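Local coordinates for sensor protein (Pseudomonas syringae pv. tomato, PDB 2R8R) that probably acts as an ATP-binding histidine kinase of a two-component system, KdpD, of which this chain is the N-terminal P-loop NTPase-like sensor region, at residues A[163-173]-A[192-201]. Sequence-based numbering, arbitrary orientation.
Sequences DLPPRELLERL and FTQTNLTALR
Asp-163, just past the edge strand 158-161, meets Arg-201 in a side-on, two-nitrogen salt bridge. Asp-163 OD1 uses its syn lone pair to accept the more bent bond, from Arg-201 NE at 2.8 Å. The bond from Arg-201 NH2 to Asp-163 OD2, 2.9 Å, is straighter at 168°. The two planes are twisted 35° apart, and the arginine chain runs extended from CG to NE to get there. Leu-164 O and Pro-165 CA lie over one face of the guanidinium. Pro-166, in the first turn of helix 166-174, is a knob among Gln-194, Leu-197, Thr-198 and Arg-201: its CB touches Leu-197 CB at 3.8 Å and its CD comes within 3.4 Å of Arg-201 NH1. Leu-169 CD2 then meets Leu-197 CD2 at 3.8 Å, and both leucines also touch Ala-14 of the putative P-loop. Leu-170, with CG beside its backbone N (chi1 -69°), sends CD2 to Leu-197 CD1 at 3.8 Å and CD1 to OE1 of the bent Gln-194 side chain. Leu-173 CD2 closes the row on Phe-192 CB at 3.3 Å, where helix 185-191 gives way to the Thr-193-capped helix 194-209. The ion pair thus ties the loop after strand 158-161 to helix 194-209, while apolar side chains pack the two helices and the turn at Phe-192; bonds from two nitrogens would restrict guanidinium rotation beside the putative Walker A loop, which Arg-201 also touches.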
loop_
_atom_site.group_PDB
_atom_site.type_symbol
_atom_site.label_atom_id
_atom_site.label_comp_id
_atom_site.label_asym_id
_atom_site.label_seq_id
_atom_site.Cartn_x
_atom_site.Cartn_y
_atom_site.Cartn_z
ATOM N N ASP A 163 3.817 11.128 -6.751
ATOM C CA ASP A 163 5.028 11.226 -7.541
ATOM C C ASP A 163 6.138 11.869 -6.688
ATOM O O ASP A 163 5.872 12.669 -5.801
ATOM C CB ASP A 163 4.720 12.044 -8.798
ATOM C CG ASP A 163 5.893 12.196 -9.723
ATOM O OD1 ASP A 163 6.603 11.206 -10.012
ATOM O OD2 ASP A 163 6.060 13.314 -10.232
ATOM N N LEU A 164 7.369 11.489 -6.958
ATOM C CA LEU A 164 8.533 12.054 -6.310
ATOM C C LEU A 164 9.721 11.856 -7.241
ATOM O O LEU A 164 9.913 10.762 -7.741
ATOM C CB LEU A 164 8.756 11.370 -4.952
ATOM C CG LEU A 164 9.737 12.083 -4.014
ATOM C CD1 LEU A 164 9.075 13.330 -3.353
ATOM C CD2 LEU A 164 10.342 11.145 -3.007
ATOM N N PRO A 165 10.539 12.911 -7.476
ATOM C CA PRO A 165 11.794 12.688 -8.258
ATOM C C PRO A 165 12.752 11.624 -7.688
ATOM O O PRO A 165 13.006 11.580 -6.458
ATOM C CB PRO A 165 12.473 14.056 -8.206
ATOM C CG PRO A 165 11.312 15.037 -7.955
ATOM C CD PRO A 165 10.422 14.312 -7.026
ATOM N N PRO A 166 13.265 10.744 -8.554
ATOM C CA PRO A 166 14.236 9.728 -8.117
ATOM C C PRO A 166 15.413 10.257 -7.286
ATOM O O PRO A 166 15.749 9.678 -6.271
ATOM C CB PRO A 166 14.701 9.114 -9.448
ATOM C CG PRO A 166 13.466 9.281 -10.332
ATOM C CD PRO A 166 12.940 10.596 -9.994
ATOM N N ARG A 167 16.006 11.354 -7.696
ATOM C CA ARG A 167 17.128 11.940 -6.971
ATOM C C ARG A 167 16.764 12.258 -5.521
ATOM O O ARG A 167 17.530 12.006 -4.570
ATOM C CB ARG A 167 17.604 13.204 -7.687
ATOM C CG ARG A 167 19.020 13.594 -7.362
ATOM C CD ARG A 167 19.177 15.103 -7.018
ATOM N NE ARG A 167 18.624 15.343 -5.675
ATOM C CZ ARG A 167 17.591 16.139 -5.383
ATOM N NH1 ARG A 167 16.996 16.842 -6.316
ATOM N NH2 ARG A 167 17.152 16.237 -4.131
ATOM N N GLU A 168 15.576 12.801 -5.362
ATOM C CA GLU A 168 15.053 13.105 -4.058
ATOM C C GLU A 168 14.745 11.853 -3.250
ATOM O O GLU A 168 15.003 11.809 -2.060
ATOM C CB GLU A 168 13.800 13.963 -4.225
ATOM C CG GLU A 168 13.397 14.576 -2.953
ATOM C CD GLU A 168 12.184 15.477 -3.073
ATOM O OE1 GLU A 168 11.956 16.098 -4.148
ATOM O OE2 GLU A 168 11.480 15.558 -2.046
ATOM N N LEU A 169 14.184 10.832 -3.888
ATOM C CA LEU A 169 13.979 9.528 -3.217
ATOM C C LEU A 169 15.306 8.887 -2.720
ATOM O O LEU A 169 15.364 8.357 -1.618
ATOM C CB LEU A 169 13.219 8.557 -4.136
ATOM C CG LEU A 169 12.708 7.242 -3.533
ATOM C CD1 LEU A 169 11.943 7.441 -2.241
ATOM C CD2 LEU A 169 11.855 6.487 -4.584
ATOM N N LEU A 170 16.361 8.965 -3.528
ATOM C CA LEU A 170 17.721 8.544 -3.117
ATOM C C LEU A 170 18.239 9.331 -1.891
ATOM O O LEU A 170 18.834 8.747 -0.999
ATOM C CB LEU A 170 18.687 8.665 -4.279
ATOM C CG LEU A 170 18.453 7.662 -5.415
ATOM C CD1 LEU A 170 19.284 7.986 -6.636
ATOM C CD2 LEU A 170 18.746 6.211 -4.905
ATOM N N GLU A 171 17.946 10.633 -1.806
ATOM C CA GLU A 171 18.320 11.395 -0.617
ATOM C C GLU A 171 17.581 10.916 0.599
ATOM O O GLU A 171 18.140 10.893 1.677
ATOM C CB GLU A 171 17.984 12.874 -0.758
ATOM C CG GLU A 171 18.999 13.723 -1.350
ATOM C CD GLU A 171 18.502 15.141 -1.507
ATOM O OE1 GLU A 171 17.260 15.382 -1.333
ATOM O OE2 GLU A 171 19.334 16.024 -1.826
ATOM N N ARG A 172 16.284 10.653 0.436
ATOM C CA ARG A 172 15.447 10.095 1.521
ATOM C C ARG A 172 15.944 8.752 2.055
ATOM O O ARG A 172 15.957 8.516 3.260
ATOM C CB ARG A 172 14.007 9.931 1.065
ATOM C CG ARG A 172 13.319 11.223 0.807
ATOM C CD ARG A 172 11.845 11.026 0.527
ATOM N NE ARG A 172 11.116 10.785 1.765
ATOM C CZ ARG A 172 10.798 11.736 2.644
ATOM N NH1 ARG A 172 11.170 12.998 2.443
ATOM N NH2 ARG A 172 10.132 11.432 3.752
ATOM N N LEU A 173 16.320 7.870 1.146
ATOM C CA LEU A 173 16.918 6.589 1.487
ATOM C C LEU A 173 18.240 6.805 2.287
ATOM O O LEU A 173 18.416 6.285 3.384
ATOM C CB LEU A 173 17.118 5.791 0.184
ATOM C CG LEU A 173 17.761 4.399 0.213
ATOM C CD1 LEU A 173 16.916 3.412 1.001
ATOM C CD2 LEU A 173 18.021 3.935 -1.206
ATOM N N PHE A 192 17.285 0.546 -5.569
ATOM C CA PHE A 192 17.297 1.997 -5.467
ATOM C C PHE A 192 18.539 2.538 -6.112
ATOM O O PHE A 192 19.543 2.812 -5.440
ATOM C CB PHE A 192 17.246 2.456 -4.005
ATOM C CG PHE A 192 15.925 2.278 -3.390
ATOM C CD1 PHE A 192 15.005 3.295 -3.397
ATOM C CD2 PHE A 192 15.580 1.073 -2.804
ATOM C CE1 PHE A 192 13.746 3.127 -2.819
ATOM C CE2 PHE A 192 14.310 0.909 -2.235
ATOM C CZ PHE A 192 13.402 1.957 -2.268
ATOM N N THR A 193 18.458 2.651 -7.430
ATOM C CA THR A 193 19.390 3.418 -8.212
ATOM C C THR A 193 18.607 4.454 -9.006
ATOM O O THR A 193 17.389 4.388 -9.133
ATOM C CB THR A 193 20.233 2.500 -9.156
ATOM O OG1 THR A 193 19.376 1.933 -10.147
ATOM C CG2 THR A 193 20.945 1.387 -8.353
ATOM N N GLN A 194 19.324 5.439 -9.502
ATOM C CA GLN A 194 18.769 6.516 -10.328
ATOM C C GLN A 194 18.095 5.933 -11.558
ATOM O O GLN A 194 16.978 6.281 -11.896
ATOM C CB GLN A 194 19.936 7.455 -10.721
ATOM C CG GLN A 194 19.597 8.624 -11.638
ATOM C CD GLN A 194 18.616 9.610 -11.025
ATOM O OE1 GLN A 194 18.643 9.869 -9.824
ATOM N NE2 GLN A 194 17.755 10.178 -11.857
ATOM N N THR A 195 18.806 5.044 -12.237
ATOM C CA THR A 195 18.305 4.409 -13.450
ATOM C C THR A 195 17.031 3.619 -13.180
ATOM O O THR A 195 16.073 3.755 -13.923
ATOM C CB THR A 195 19.381 3.477 -14.089
ATOM O OG1 THR A 195 20.330 4.273 -14.809
ATOM C CG2 THR A 195 18.741 2.499 -15.062
ATOM N N ASN A 196 17.036 2.759 -12.163
ATOM C CA ASN A 196 15.871 1.928 -11.861
ATOM C C ASN A 196 14.643 2.728 -11.397
ATOM O O ASN A 196 13.518 2.476 -11.839
ATOM C CB ASN A 196 16.229 0.891 -10.785
ATOM C CG ASN A 196 17.159 -0.205 -11.296
ATOM O OD1 ASN A 196 17.352 -0.355 -12.498
ATOM N ND2 ASN A 196 17.744 -0.972 -10.366
ATOM N N LEU A 197 14.871 3.714 -10.536
ATOM C CA LEU A 197 13.790 4.541 -10.014
ATOM C C LEU A 197 13.178 5.441 -11.102
ATOM O O LEU A 197 11.990 5.720 -11.072
ATOM C CB LEU A 197 14.278 5.357 -8.793
ATOM C CG LEU A 197 14.634 4.545 -7.534
ATOM C CD1 LEU A 197 15.389 5.419 -6.474
ATOM C CD2 LEU A 197 13.386 3.842 -6.915
ATOM N N THR A 198 13.975 5.874 -12.061
ATOM C CA THR A 198 13.495 6.611 -13.222
ATOM C C THR A 198 12.582 5.736 -14.068
ATOM O O THR A 198 11.499 6.174 -14.503
ATOM C CB THR A 198 14.685 7.096 -14.093
ATOM O OG1 THR A 198 15.412 8.092 -13.362
ATOM C CG2 THR A 198 14.221 7.674 -15.428
ATOM N N ALA A 199 13.021 4.493 -14.278
ATOM C CA ALA A 199 12.266 3.504 -15.027
ATOM C C ALA A 199 10.919 3.225 -14.347
ATOM O O ALA A 199 9.900 3.208 -14.988
ATOM C CB ALA A 199 13.112 2.192 -15.169
ATOM N N LEU A 200 10.921 3.020 -13.041
ATOM C CA LEU A 200 9.699 2.731 -12.275
ATOM C C LEU A 200 8.731 3.925 -12.211
ATOM O O LEU A 200 7.519 3.746 -12.255
ATOM C CB LEU A 200 10.058 2.279 -10.866
ATOM C CG LEU A 200 10.710 0.901 -10.795
ATOM C CD1 LEU A 200 11.537 0.780 -9.492
ATOM C CD2 LEU A 200 9.651 -0.193 -10.906
ATOM N N ARG A 201 9.281 5.135 -12.124
ATOM C CA ARG A 201 8.489 6.351 -12.160
ATOM C C ARG A 201 7.728 6.485 -13.477
ATOM O O ARG A 201 6.581 6.865 -13.488
ATOM C CB ARG A 201 9.379 7.566 -11.948
ATOM C CG ARG A 201 8.642 8.908 -12.062
ATOM C CD ARG A 201 9.582 10.038 -11.903
ATOM N NE ARG A 201 8.898 11.292 -11.598
ATOM C CZ ARG A 201 9.499 12.479 -11.548
ATOM N NH1 ARG A 201 10.809 12.613 -11.770
ATOM N NH2 ARG A 201 8.796 13.537 -11.225
#